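Local coordinates for OTU domain-containing protein wMelOTU (Wolbachia pipientis wMel, PDB 6W9O) that probably acts as a deubiquitinase, a bacterial effector of the OTU family of cysteine proteases that removes ubiquitin from its substrates, at residues C53-Q64 against L190-S201; P88-V96 against P126-C134. All coordinates share one frame; numbering follows the deposited sequence. Where two conformers were deposited one is given.

In the fold
After the short strand 42-44 the chain enters helix 53-66, which strand 191-197 joins only near the end of the model; contact 1 thus closes a loop of 125 residues. Contact 2 is nested inside it, closing a shorter loop in which helix 89-95 meets helix 126-137, with helix 105-116 between them in sequence. Contact 1 ties the helix to the mixed sheet, and contact 2 links two helices on the opposite side of the chain's centre. Their centres lie about 21 Å apart, yet they touch through helix 126-137: Pro126 packs on Phe54 and Phe192, and Leu133 on Phe58. Helix 126-137 therefore connects the two contacts directly.

Contact 1. Residues C53-Q64 against L190-S201; sequences CFFDSFRQSLEQ and LHFEPLLDRNKS
Helix 53-66 lies nearly parallel to strand 191-197 in the OTU papain-like fold, with Cys53 at the start of the helix and His191 beside it on the segment 190-201, an arrangement consistent with the cysteine and histidine of this protease clan. Cys53 SG sits between its own backbone N and carbonyl carbon (chi1 64°), which turns it to the strand, where Phe192 N donates to SG at 3.4 Å. The imidazole is close by, His191 ND1 standing 5.5 Å from Cys53 SG. One turn into the helix, Ser57 OG bends back to donate to Cys53 O at 2.7 Å, reaching it from the opposite face to Ser57 N; the same hydroxyl rests against the strand, 3.4 Å from Pro194 CD. Next to the cysteine along the helix, the Phe54 ring sends its edge to the face of Phe192 (planes at 76°), a T-shaped pair that Pro126 also contacts. Pro194 packs against the amide of Gln60, with CG 3.7 Å from Gln60 OE1, while Gln60 NE2 bonds to Gln46 O. Leu196 CD1 touches Gln60 OE1, and its CD2 lies against Ser61 CA and Gln64 OE1. A water joins Ser61 OG to Leu195 O, 2.7 Å from each, and Ser61 OG also bonds to His183 N. At the far end the extended Gln64 side chain lies with CG 3.5 Å from Lys200 CB, and its OE1 takes an almost straight bond (166°) from Asp197 N at 2.8 Å. Direct hydrogen bonds thus clamp both ends of the interface; between them aliphatic carbons of Pro194 and Leu196 meet Ser57, Gln60 and Ser61. Phe192 N ties strand to cysteine, whereas Ser57 N and OG brace only the helix's first turn.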
loop_
_atom_site.group_PDB
_atom_site.type_symbol
_atom_site.label_atom_id
_atom_site.label_comp_id
_atom_site.label_asym_id
_atom_site.label_seq_id
_atom_site.Cartn_x
_atom_site.Cartn_y
_atom_site.Cartn_z
ATOM N N CYS A 53 -1.192 7.541 6.212
ATOM C CA CYS A 53 -1.916 6.288 6.471
ATOM C C CYS A 53 -1.689 5.235 5.401
ATOM O O CYS A 53 -1.792 4.046 5.705
ATOM C CB CYS A 53 -3.421 6.550 6.600
ATOM S SG CYS A 53 -4.233 7.171 5.094
ATOM N N PHE A 54 -1.458 5.615 4.130
ATOM C CA PHE A 54 -1.228 4.579 3.128
ATOM C C PHE A 54 0.044 3.841 3.447
ATOM O O PHE A 54 0.066 2.594 3.482
ATOM C CB PHE A 54 -1.088 5.205 1.708
ATOM C CG PHE A 54 -0.621 4.212 0.710
ATOM C CD1 PHE A 54 -1.498 3.212 0.238
ATOM C CD2 PHE A 54 0.698 4.197 0.344
ATOM C CE1 PHE A 54 -1.048 2.214 -0.591
ATOM C CE2 PHE A 54 1.183 3.202 -0.499
ATOM C CZ PHE A 54 0.300 2.186 -0.958
ATOM N N PHE A 55 1.110 4.593 3.689
ATOM C CA PHE A 55 2.421 3.992 3.957
ATOM C C PHE A 55 2.397 3.194 5.243
ATOM O O PHE A 55 3.001 2.090 5.320
ATOM C CB PHE A 55 3.462 5.115 4.032
ATOM C CG PHE A 55 3.544 5.901 2.736
ATOM C CD1 PHE A 55 4.221 5.413 1.642
ATOM C CD2 PHE A 55 2.889 7.127 2.648
ATOM C CE1 PHE A 55 4.253 6.108 0.458
ATOM C CE2 PHE A 55 2.932 7.831 1.455
ATOM C CZ PHE A 55 3.611 7.337 0.376
ATOM N N ASP A 56 1.728 3.721 6.262
ATOM C CA ASP A 56 1.656 3.014 7.551
ATOM C C ASP A 56 0.817 1.742 7.432
ATOM O O ASP A 56 1.140 0.722 8.090
ATOM C CB ASP A 56 1.061 3.940 8.603
ATOM C CG ASP A 56 1.259 3.413 10.021
ATOM O OD1 ASP A 56 2.439 3.125 10.349
ATOM O OD2 ASP A 56 0.290 3.384 10.833
ATOM N N SER A 57 -0.256 1.762 6.655
ATOM C CA SER A 57 -1.055 0.539 6.470
ATOM C C SER A 57 -0.257 -0.510 5.712
ATOM O O SER A 57 -0.201 -1.698 6.121
ATOM C CB SER A 57 -2.319 0.882 5.667
ATOM O OG SER A 57 -3.144 1.767 6.404
ATOM N N PHE A 58 0.432 -0.101 4.637
ATOM C CA PHE A 58 1.289 -1.024 3.889
ATOM C C PHE A 58 2.380 -1.592 4.784
ATOM O O PHE A 58 2.630 -2.800 4.771
ATOM C CB PHE A 58 1.911 -0.260 2.699
ATOM C CG PHE A 58 2.673 -1.124 1.724
ATOM C CD1 PHE A 58 2.084 -1.516 0.506
ATOM C CD2 PHE A 58 3.997 -1.521 1.992
ATOM C CE1 PHE A 58 2.800 -2.335 -0.382
ATOM C CE2 PHE A 58 4.704 -2.301 1.063
ATOM C CZ PHE A 58 4.048 -2.731 -0.099
ATOM N N ARG A 59 3.033 -0.741 5.572
ATOM C CA ARG A 59 4.105 -1.203 6.485
ATOM C C ARG A 59 3.599 -2.275 7.432
ATOM O O ARG A 59 4.330 -3.247 7.709
ATOM C CB ARG A 59 4.571 0.015 7.336
ATOM C CG ARG A 59 5.349 -0.338 8.613
ATOM C CD ARG A 59 5.629 0.893 9.421
ATOM N NE ARG A 59 4.517 1.189 10.319
ATOM C CZ ARG A 59 4.264 0.565 11.476
ATOM N NH1 ARG A 59 5.001 -0.472 11.888
ATOM N NH2 ARG A 59 3.256 0.996 12.234
ATOM N N GLN A 60 2.411 -2.064 8.036
ATOM C CA GLN A 60 1.971 -3.012 9.055
ATOM C C GLN A 60 1.657 -4.350 8.431
ATOM O O GLN A 60 1.971 -5.405 9.021
ATOM C CB GLN A 60 0.761 -2.466 9.803
ATOM C CG GLN A 60 1.125 -1.285 10.749
ATOM C CD GLN A 60 -0.102 -0.828 11.473
ATOM O OE1 GLN A 60 -0.748 -1.615 12.171
ATOM N NE2 GLN A 60 -0.485 0.448 11.288
ATOM N N SER A 61 0.999 -4.360 7.272
ATOM C CA SER A 61 0.669 -5.651 6.664
ATOM C C SER A 61 1.935 -6.326 6.155
ATOM O O SER A 61 2.114 -7.554 6.328
ATOM C CB SER A 61 -0.370 -5.406 5.544
ATOM O OG SER A 61 -0.572 -6.613 4.791
ATOM N N LEU A 62 2.881 -5.541 5.608
ATOM C CA LEU A 62 4.164 -6.109 5.172
ATOM C C LEU A 62 4.879 -6.785 6.324
ATOM O O LEU A 62 5.406 -7.903 6.182
ATOM C CB LEU A 62 5.051 -5.005 4.577
ATOM C CG LEU A 62 6.408 -5.479 4.025
ATOM C CD1 LEU A 62 6.184 -6.281 2.753
ATOM C CD2 LEU A 62 7.335 -4.273 3.810
ATOM N N GLU A 63 4.921 -6.135 7.490
ATOM C CA GLU A 63 5.668 -6.718 8.596
ATOM C C GLU A 63 4.996 -8.015 9.043
ATOM O O GLU A 63 5.668 -9.025 9.325
ATOM C CB GLU A 63 5.757 -5.733 9.770
ATOM C CG GLU A 63 6.562 -6.403 10.918
ATOM C CD GLU A 63 6.792 -5.532 12.137
ATOM O OE1 GLU A 63 6.498 -4.289 12.063
ATOM O OE2 GLU A 63 7.295 -6.025 13.145
ATOM N N GLN A 64 3.668 -8.010 9.129
ATOM C CA GLN A 64 3.020 -9.214 9.631
ATOM C C GLN A 64 3.160 -10.366 8.648
ATOM O O GLN A 64 3.345 -11.525 9.053
ATOM C CB GLN A 64 1.539 -8.882 9.862
ATOM C CG GLN A 64 0.837 -9.958 10.608
ATOM C CD GLN A 64 -0.558 -9.494 11.051
ATOM O OE1 GLN A 64 -1.456 -9.635 10.300
ATOM N NE2 GLN A 64 -0.695 -9.002 12.271
ATOM N N LEU A 190 -8.524 8.785 -0.204
ATOM C CA LEU A 190 -7.225 8.125 0.010
ATOM C C LEU A 190 -7.000 7.774 1.480
ATOM O O LEU A 190 -5.875 7.864 1.982
ATOM C CB LEU A 190 -6.070 8.984 -0.519
ATOM C CG LEU A 190 -5.956 9.054 -2.060
ATOM C CD1 LEU A 190 -4.778 9.903 -2.472
ATOM C CD2 LEU A 190 -5.827 7.637 -2.700
ATOM N N HIS A 191 -8.074 7.389 2.179
ATOM C CA HIS A 191 -7.988 6.969 3.583
ATOM C C HIS A 191 -7.802 5.469 3.633
ATOM O O HIS A 191 -8.616 4.730 3.058
ATOM C CB HIS A 191 -9.292 7.341 4.279
ATOM C CG HIS A 191 -9.464 8.812 4.391
ATOM N ND1 HIS A 191 -9.235 9.506 5.566
ATOM C CD2 HIS A 191 -9.873 9.727 3.480
ATOM C CE1 HIS A 191 -9.494 10.795 5.361
ATOM N NE2 HIS A 191 -9.832 10.959 4.093
ATOM N N PHE A 192 -6.760 5.014 4.342
ATOM C CA PHE A 192 -6.456 3.585 4.395
ATOM C C PHE A 192 -6.204 3.145 5.825
ATOM O O PHE A 192 -5.730 3.909 6.664
ATOM C CB PHE A 192 -5.173 3.301 3.593
ATOM C CG PHE A 192 -5.333 3.617 2.130
ATOM C CD1 PHE A 192 -5.964 2.714 1.296
ATOM C CD2 PHE A 192 -4.875 4.826 1.629
ATOM C CE1 PHE A 192 -6.179 3.023 -0.037
ATOM C CE2 PHE A 192 -5.090 5.181 0.277
ATOM C CZ PHE A 192 -5.745 4.258 -0.573
ATOM N N GLU A 193 -6.489 1.862 6.075
ATOM C CA GLU A 193 -6.109 1.160 7.304
ATOM C C GLU A 193 -5.555 -0.181 6.892
ATOM O O GLU A 193 -5.887 -0.706 5.826
ATOM C CB GLU A 193 -7.341 0.905 8.179
ATOM C CG GLU A 193 -7.943 2.153 8.878
ATOM C CD GLU A 193 -9.485 2.076 8.952
ATOM O OE1 GLU A 193 -10.123 1.903 7.892
ATOM O OE2 GLU A 193 -10.059 2.163 10.041
ATOM N N PRO A 194 -4.690 -0.797 7.707
ATOM C CA PRO A 194 -4.183 -2.133 7.389
ATOM C C PRO A 194 -5.283 -3.157 7.689
ATOM O O PRO A 194 -6.061 -3.035 8.634
ATOM C CB PRO A 194 -2.999 -2.304 8.374
ATOM C CG PRO A 194 -3.417 -1.524 9.574
ATOM C CD PRO A 194 -4.147 -0.262 8.981
ATOM N N LEU A 195 -5.320 -4.245 6.868
ATOM C CA LEU A 195 -6.175 -5.395 7.183
ATOM C C LEU A 195 -5.246 -6.492 7.689
ATOM O O LEU A 195 -4.412 -6.974 6.929
ATOM C CB LEU A 195 -6.923 -5.845 5.936
ATOM C CG LEU A 195 -7.892 -6.989 6.224
ATOM C CD1 LEU A 195 -9.151 -6.389 6.870
ATOM C CD2 LEU A 195 -8.274 -7.745 4.945
ATOM N N LEU A 196 -5.363 -6.826 8.981
ATOM C CA LEU A 196 -4.378 -7.711 9.621
ATOM C C LEU A 196 -5.041 -9.022 9.981
ATOM O O LEU A 196 -6.255 -9.163 9.959
ATOM C CB LEU A 196 -3.797 -7.010 10.852
ATOM C CG LEU A 196 -3.078 -5.673 10.548
ATOM C CD1 LEU A 196 -2.720 -4.861 11.792
ATOM C CD2 LEU A 196 -1.828 -5.935 9.699
ATOM N N ASP A 197 -4.218 -10.011 10.353
ATOM C CA ASP A 197 -4.678 -11.387 10.587
ATOM C C ASP A 197 -4.472 -11.708 12.053
ATOM O O ASP A 197 -3.330 -11.660 12.547
ATOM C CB ASP A 197 -3.830 -12.295 9.698
ATOM C CG ASP A 197 -4.226 -13.740 9.743
ATOM O OD1 ASP A 197 -3.725 -14.450 8.847
ATOM O OD2 ASP A 197 -4.992 -14.182 10.621
ATOM N N ARG A 198 -5.552 -12.064 12.760
ATOM C CA ARG A 198 -5.400 -12.410 14.175
ATOM C C ARG A 198 -4.396 -13.552 14.377
ATOM O O ARG A 198 -3.730 -13.635 15.431
ATOM C CB ARG A 198 -6.738 -12.829 14.802
ATOM C CG ARG A 198 -7.839 -11.766 14.707
ATOM C CD ARG A 198 -9.128 -12.280 15.388
ATOM N NE ARG A 198 -9.917 -11.132 15.826
ATOM C CZ ARG A 198 -10.781 -10.509 15.033
ATOM N NH1 ARG A 198 -10.950 -10.934 13.785
ATOM N NH2 ARG A 198 -11.462 -9.452 15.479
ATOM N N ASN A 199 -4.336 -14.481 13.424
ATOM C CA ASN A 199 -3.477 -15.640 13.577
ATOM C C ASN A 199 -2.017 -15.242 13.609
ATOM O O ASN A 199 -1.211 -16.030 14.129
ATOM C CB ASN A 199 -3.699 -16.599 12.382
ATOM C CG ASN A 199 -5.036 -17.311 12.433
ATOM O OD1 ASN A 199 -5.557 -17.570 13.504
ATOM N ND2 ASN A 199 -5.589 -17.664 11.255
ATOM N N LYS A 200 -1.660 -14.086 13.076
ATOM C CA LYS A 200 -0.281 -13.623 12.954
ATOM C C LYS A 200 0.021 -12.478 13.903
ATOM O O LYS A 200 1.061 -11.812 13.760
ATOM C CB LYS A 200 0.005 -13.209 11.499
ATOM C CG LYS A 200 -0.264 -14.383 10.563
ATOM C CD LYS A 200 0.141 -14.001 9.110
ATOM C CE LYS A 200 -0.217 -15.152 8.187
ATOM N NZ LYS A 200 0.213 -14.876 6.779
ATOM N N SER A 201 -0.925 -12.159 14.789
ATOM C CA SER A 201 -0.809 -11.036 15.717
ATOM C C SER A 201 -0.545 -11.542 17.122
ATOM O O SER A 201 -1.079 -12.571 17.529
ATOM C CB SER A 201 -2.103 -10.231 15.798
ATOM O OG SER A 201 -2.542 -9.839 14.513
HETATM O O HOH W 1 -2.156 -8.328 6.222
#

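Contact 2. Residues P88-V96 against P126-C134; sequences PKWFTNAIV and PDVEGRILC
Trp90 meets Arg131 face to face near the start of helix 89-95. The indole CG lies between the backbone N and carbonyl carbon (chi1 77°), and this swings the ring across to helix 126-137. Arg131 runs fully extended over one face of it, pointing the opposite way: its CD makes a CH-pi contact over the six-membered ring, and its CZ is 3.5 Å from the centroid of the five-membered ring. Indole and guanidinium planes differ by 3°, so the guanidinium lies flat on the five-membered ring, a cation-pi stack, while Arg131 NE bonds to Asn162 O and so helps fix the rotation of the group. The other face of the indole is covered by Phe91 CB. At the indole edge, Trp90 CH2 approaches Val128 O at 3.5 Å and also meets Ile132 CG1.

Phe91 follows, its ring end reaching helix 126-137. Its CE2 touches Val128 CG1 at 3.7 Å and packs on Ile132 CD1 as well, and Phe82 and Tyr113 make edge-to-face pairs with the ring. A turn later Ala94 offers only its methyl, with CB 4.2 Å from Val128 CG2, and beside it Ile95 CG2 approaches Val128 CG1. Val128 is thereby enclosed by Trp90, Phe91, Ala94 and Ile95. The two helices run antiparallel, crossing at -159°, and their axes come no closer than 10.8 Å. The arrangement, flanked by the cation-pi stack, is one knob-into-hole contact between two antiparallel helices held apart by aromatic side chains, in the helical part of the OTU domain.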
loop_
_atom_site.group_PDB
_atom_site.type_symbol
_atom_site.label_atom_id
_atom_site.label_comp_id
_atom_site.label_asym_id
_atom_site.label_seq_id
_atom_site.Cartn_x
_atom_site.Cartn_y
_atom_site.Cartn_z
ATOM N N PRO A 88 10.532 4.162 -15.227
ATOM C CA PRO A 88 9.855 3.786 -16.476
ATOM C C PRO A 88 8.640 4.672 -16.740
ATOM O O PRO A 88 8.145 5.402 -15.881
ATOM C CB PRO A 88 9.412 2.358 -16.207
ATOM C CG PRO A 88 9.276 2.263 -14.716
ATOM C CD PRO A 88 10.399 3.143 -14.172
ATOM N N LYS A 89 8.163 4.565 -17.980
ATOM C CA LYS A 89 7.192 5.516 -18.519
ATOM C C LYS A 89 5.854 5.448 -17.805
ATOM O O LYS A 89 5.135 6.457 -17.787
ATOM C CB LYS A 89 7.042 5.306 -20.030
ATOM C CG LYS A 89 8.241 5.829 -20.780
ATOM C CD LYS A 89 8.234 5.381 -22.226
ATOM C CE LYS A 89 9.429 5.962 -22.997
ATOM N NZ LYS A 89 9.359 5.773 -24.486
ATOM N N TRP A 90 5.468 4.307 -17.245
ATOM C CA TRP A 90 4.187 4.284 -16.526
ATOM C C TRP A 90 4.150 5.382 -15.475
ATOM O O TRP A 90 3.118 6.045 -15.262
ATOM C CB TRP A 90 3.886 2.911 -15.901
ATOM C CG TRP A 90 4.624 2.582 -14.633
ATOM C CD1 TRP A 90 5.740 1.776 -14.519
ATOM C CD2 TRP A 90 4.290 3.001 -13.319
ATOM N NE1 TRP A 90 6.133 1.730 -13.225
ATOM C CE2 TRP A 90 5.267 2.471 -12.447
ATOM C CE3 TRP A 90 3.294 3.836 -12.791
ATOM C CZ2 TRP A 90 5.242 2.693 -11.052
ATOM C CZ3 TRP A 90 3.273 4.085 -11.424
ATOM C CH2 TRP A 90 4.234 3.498 -10.545
ATOM N N PHE A 91 5.281 5.624 -14.826
ATOM C CA PHE A 91 5.315 6.509 -13.678
ATOM C C PHE A 91 5.237 7.941 -14.129
ATOM O O PHE A 91 4.412 8.703 -13.608
ATOM C CB PHE A 91 6.617 6.250 -12.879
ATOM C CG PHE A 91 6.842 7.250 -11.784
ATOM C CD1 PHE A 91 7.717 8.320 -11.943
ATOM C CD2 PHE A 91 6.120 7.109 -10.625
ATOM C CE1 PHE A 91 7.886 9.254 -10.889
ATOM C CE2 PHE A 91 6.283 8.029 -9.544
ATOM C CZ PHE A 91 7.147 9.080 -9.700
ATOM N N THR A 92 6.084 8.332 -15.076
ATOM C CA THR A 92 6.005 9.703 -15.568
ATOM C C THR A 92 4.659 9.958 -16.225
ATOM O O THR A 92 4.109 11.062 -16.094
ATOM C CB THR A 92 7.181 9.992 -16.499
ATOM O OG1 THR A 92 7.286 8.989 -17.535
ATOM C CG2 THR A 92 8.476 9.979 -15.723
ATOM N N ASN A 93 4.087 8.943 -16.883
ATOM C CA ASN A 93 2.758 9.104 -17.488
ATOM C C ASN A 93 1.703 9.355 -16.406
ATOM O O ASN A 93 0.725 10.074 -16.626
ATOM C CB ASN A 93 2.339 7.836 -18.249
ATOM C CG ASN A 93 3.097 7.614 -19.586
ATOM O OD1 ASN A 93 3.776 8.490 -20.099
ATOM N ND2 ASN A 93 2.971 6.404 -20.128
ATOM N N ALA A 94 1.859 8.750 -15.246
ATOM C CA ALA A 94 0.799 8.788 -14.241
ATOM C C ALA A 94 0.796 10.118 -13.523
ATOM O O ALA A 94 -0.266 10.587 -13.084
ATOM C CB ALA A 94 1.020 7.700 -13.172
ATOM N N ILE A 95 1.970 10.725 -13.349
ATOM C CA ILE A 95 2.027 11.910 -12.512
ATOM C C ILE A 95 2.079 13.193 -13.325
ATOM O O ILE A 95 2.025 14.277 -12.727
ATOM C CB ILE A 95 3.188 11.889 -11.502
ATOM C CG1 ILE A 95 4.528 11.937 -12.253
ATOM C CG2 ILE A 95 3.049 10.694 -10.508
ATOM C CD1 ILE A 95 5.711 12.237 -11.357
ATOM N N VAL A 96 2.238 13.107 -14.644
ATOM C CA VAL A 96 2.206 14.289 -15.519
ATOM C C VAL A 96 0.801 14.381 -16.085
ATOM O O VAL A 96 -0.178 14.231 -15.344
ATOM C CB VAL A 96 3.232 14.227 -16.672
ATOM C CG1 VAL A 96 3.123 15.482 -17.505
ATOM C CG2 VAL A 96 4.666 14.059 -16.154
ATOM N N PRO A 126 -2.314 3.986 -3.888
ATOM C CA PRO A 126 -1.977 2.585 -4.283
ATOM C C PRO A 126 -1.565 2.460 -5.726
ATOM O O PRO A 126 -0.696 1.627 -6.025
ATOM C CB PRO A 126 -3.286 1.818 -4.057
ATOM C CG PRO A 126 -3.965 2.584 -2.949
ATOM C CD PRO A 126 -3.611 4.072 -3.180
ATOM N N ASP A 127 -2.145 3.249 -6.639
ATOM C CA ASP A 127 -1.843 3.065 -8.039
ATOM C C ASP A 127 -0.446 3.550 -8.390
ATOM O O ASP A 127 0.070 3.192 -9.459
ATOM C CB ASP A 127 -2.800 3.847 -8.912
ATOM C CG ASP A 127 -4.225 3.336 -8.852
ATOM O OD1 ASP A 127 -4.456 2.116 -8.719
ATOM O OD2 ASP A 127 -5.140 4.205 -8.972
ATOM N N VAL A 128 0.140 4.426 -7.562
ATOM C CA VAL A 128 1.466 4.954 -7.892
ATOM C C VAL A 128 2.467 4.454 -6.853
ATOM O O VAL A 128 3.328 3.591 -7.149
ATOM C CB VAL A 128 1.480 6.494 -7.981
ATOM C CG1 VAL A 128 2.897 6.948 -8.379
ATOM C CG2 VAL A 128 0.444 6.978 -9.033
ATOM N N GLU A 129 2.370 4.961 -5.633
ATOM C CA GLU A 129 3.285 4.485 -4.599
ATOM C C GLU A 129 3.081 3.020 -4.324
ATOM O O GLU A 129 4.063 2.309 -4.058
ATOM C CB GLU A 129 3.075 5.301 -3.331
ATOM C CG GLU A 129 3.599 6.773 -3.484
ATOM C CD GLU A 129 2.711 7.641 -4.326
ATOM O OE1 GLU A 129 1.481 7.601 -4.133
ATOM O OE2 GLU A 129 3.266 8.349 -5.181
ATOM N N GLY A 130 1.840 2.517 -4.376
ATOM C CA GLY A 130 1.655 1.067 -4.146
ATOM C C GLY A 130 2.381 0.227 -5.185
ATOM O O GLY A 130 3.055 -0.757 -4.855
ATOM N N ARG A 131 2.326 0.626 -6.450
ATOM C CA ARG A 131 3.011 -0.105 -7.510
ATOM C C ARG A 131 4.531 -0.069 -7.312
ATOM O O ARG A 131 5.222 -1.101 -7.479
ATOM C CB ARG A 131 2.604 0.481 -8.864
ATOM C CG ARG A 131 3.298 -0.221 -10.014
ATOM C CD ARG A 131 2.616 0.188 -11.369
ATOM N NE ARG A 131 3.309 -0.463 -12.471
ATOM C CZ ARG A 131 2.945 -0.321 -13.750
ATOM N NH1 ARG A 131 1.900 0.427 -14.047
ATOM N NH2 ARG A 131 3.627 -0.936 -14.693
ATOM N N ILE A 132 5.063 1.087 -6.902
ATOM C CA ILE A 132 6.501 1.201 -6.636
ATOM C C ILE A 132 6.902 0.269 -5.495
ATOM O O ILE A 132 7.924 -0.430 -5.575
ATOM C CB ILE A 132 6.874 2.659 -6.282
ATOM C CG1 ILE A 132 6.696 3.574 -7.495
ATOM C CG2 ILE A 132 8.331 2.684 -5.680
ATOM C CD1 ILE A 132 6.701 5.092 -7.108
ATOM N N LEU A 133 6.111 0.239 -4.412
ATOM C CA LEU A 133 6.515 -0.574 -3.265
ATOM C C LEU A 133 6.320 -2.059 -3.543
ATOM O O LEU A 133 7.061 -2.901 -2.997
ATOM C CB LEU A 133 5.720 -0.145 -2.035
ATOM C CG LEU A 133 5.931 1.328 -1.653
ATOM C CD1 LEU A 133 4.989 1.699 -0.512
ATOM C CD2 LEU A 133 7.431 1.540 -1.288
ATOM N N CYS A 134 5.333 -2.434 -4.363
ATOM C CA CYS A 134 5.159 -3.834 -4.728
ATOM C C CYS A 134 6.392 -4.306 -5.483
ATOM O O CYS A 134 6.902 -5.431 -5.268
ATOM C CB CYS A 134 3.926 -3.952 -5.644
ATOM S SG CYS A 134 2.414 -3.982 -4.673
#